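PDB 4EOY: microtubule-associated protein 1 light chain 3 from Plasmodium falciparum, which binds a peptide of the parasite's Atg3 through a ubiquitin-like fold and, as an Atg8 family member, probably acts in a lipid-conjugation pathway related to autophagy. Local coordinates for residues A[93-98]-A[108-113]. The protein carries 3 engineered substitutions. Sequence-based numbering, arbitrary orientation.
Sequences NNIVPK and EMYKDE
Tyr-110 and Asn-93 meet with the same first torsion: in both, CG stands opposite the carbonyl carbon and next to the backbone N (chi1 -57° in Tyr-110). That sends the phenol out along the loop 93-98 and brings the carboxamide in beside the root of the tyrosine. Asn-93 ND2 gives a hydrogen bond to Tyr-110 O at 3.3 Å, a bent one, with 137° at the hydrogen. The same nitrogen lies 3.3 Å from Tyr-110 CB, and the two side chains cross obliquely, the amide plane turned 63° from the ring. Farther out, Ile-95 crosses the phenol at about a right angle and brings CD1 within 3.4 Å of Tyr-110 CZ; the still closer approach to the hydroxyl is doubtful. Met-109 CB sits over the centre of one ring face, and Tyr-110 also touches Leu-117 of strand 117-122. The contact thus joins the loop leaving edge strand 89-92 to the C-terminal end of helix 103-110, on the surface of the ubiquitin fold. One long, bent bond and a methyl against the phenol end probably make only a modest tie, in which the carboxamide meets a carbonyl of the helix's last turn.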
# COMPACT_ATOMS: atom_id res chain seq x y z
N ASN A 93 8.42 -6.37 1.31
CA ASN A 93 9.60 -7.10 0.83
C ASN A 93 9.65 -8.52 1.42
O ASN A 93 10.64 -8.91 2.06
CB ASN A 93 10.88 -6.32 1.15
CG ASN A 93 10.99 -5.03 0.36
OD1 ASN A 93 10.01 -4.55 -0.24
ND2 ASN A 93 12.19 -4.44 0.34
N ASN A 94 8.54 -9.24 1.23
CA ASN A 94 8.33 -10.64 1.66
C ASN A 94 8.26 -10.92 3.15
O ASN A 94 7.99 -12.05 3.53
CB ASN A 94 9.32 -11.58 0.96
CG ASN A 94 9.19 -11.52 -0.56
OD1 ASN A 94 8.15 -11.14 -1.09
ND2 ASN A 94 10.25 -11.90 -1.26
N ILE A 95 8.47 -9.90 4.00
CA ILE A 95 8.40 -10.09 5.46
C ILE A 95 7.23 -9.37 6.10
O ILE A 95 6.64 -8.47 5.51
CB ILE A 95 9.70 -9.67 6.18
CG1 ILE A 95 10.02 -8.19 5.97
CG2 ILE A 95 10.87 -10.51 5.71
CD1 ILE A 95 10.96 -7.63 7.01
N VAL A 96 6.89 -9.77 7.33
CA VAL A 96 5.77 -9.19 8.03
C VAL A 96 6.13 -7.79 8.52
O VAL A 96 7.13 -7.62 9.22
CB VAL A 96 5.33 -10.07 9.23
CG1 VAL A 96 4.21 -9.37 10.00
CG2 VAL A 96 4.90 -11.45 8.75
N PRO A 97 5.33 -6.78 8.17
CA PRO A 97 5.63 -5.46 8.70
C PRO A 97 5.58 -5.46 10.23
O PRO A 97 4.62 -5.99 10.81
CB PRO A 97 4.52 -4.58 8.13
CG PRO A 97 3.91 -5.36 7.01
CD PRO A 97 4.08 -6.79 7.39
N LYS A 98 6.61 -4.89 10.86
CA LYS A 98 6.74 -4.84 12.32
C LYS A 98 5.78 -3.79 12.89
O LYS A 98 5.88 -2.61 12.55
CB LYS A 98 8.19 -4.50 12.70
CG LYS A 98 8.72 -5.22 13.93
CD LYS A 98 10.20 -5.53 13.76
CE LYS A 98 10.83 -6.00 15.05
NZ LYS A 98 12.14 -6.66 14.81
N GLU A 108 12.44 3.91 4.79
CA GLU A 108 13.91 3.96 4.78
C GLU A 108 14.53 2.56 4.60
O GLU A 108 15.49 2.41 3.88
CB GLU A 108 14.44 4.69 6.03
CG GLU A 108 14.10 6.18 6.04
CD GLU A 108 14.47 6.92 7.33
OE1 GLU A 108 15.18 6.36 8.20
OE2 GLU A 108 14.06 8.09 7.47
N MET A 109 13.94 1.53 5.20
CA MET A 109 14.50 0.17 5.14
C MET A 109 14.22 -0.58 3.83
O MET A 109 15.11 -1.24 3.30
CB MET A 109 13.98 -0.66 6.31
CG MET A 109 14.71 -0.41 7.61
SD MET A 109 14.13 -1.51 8.90
CE MET A 109 12.48 -0.87 9.18
N TYR A 110 13.00 -0.48 3.31
CA TYR A 110 12.53 -1.34 2.22
C TYR A 110 12.09 -0.61 0.96
O TYR A 110 11.59 -1.22 0.02
CB TYR A 110 11.37 -2.23 2.71
CG TYR A 110 11.73 -3.08 3.91
CD1 TYR A 110 12.76 -4.00 3.84
CD2 TYR A 110 11.05 -2.96 5.11
CE1 TYR A 110 13.09 -4.79 4.93
CE2 TYR A 110 11.39 -3.73 6.20
CZ TYR A 110 12.41 -4.64 6.11
OH TYR A 110 12.74 -5.41 7.21
N LYS A 111 12.33 0.69 0.90
CA LYS A 111 11.94 1.47 -0.27
C LYS A 111 12.58 0.91 -1.55
O LYS A 111 13.75 0.54 -1.57
CB LYS A 111 12.32 2.96 -0.05
CG LYS A 111 12.82 3.74 -1.25
CD LYS A 111 13.44 5.06 -0.79
CE LYS A 111 14.85 4.86 -0.24
NZ LYS A 111 15.37 6.06 0.46
N ASP A 112 11.79 0.84 -2.61
CA ASP A 112 12.26 0.39 -3.89
C ASP A 112 13.12 1.48 -4.53
O ASP A 112 12.98 2.65 -4.23
CB ASP A 112 11.05 0.08 -4.77
CG ASP A 112 11.40 -0.70 -6.02
OD1 ASP A 112 12.02 -0.11 -6.93
OD2 ASP A 112 11.02 -1.89 -6.10
N GLU A 113 14.00 1.08 -5.44
CA GLU A 113 14.86 2.01 -6.14
C GLU A 113 14.07 3.08 -6.91
O GLU A 113 14.54 4.20 -7.06
CB GLU A 113 15.79 1.25 -7.10
CG GLU A 113 16.78 2.15 -7.84
CD GLU A 113 18.02 1.41 -8.31
OE1 GLU A 113 17.90 0.23 -8.70
OE2 GLU A 113 19.12 2.03 -8.29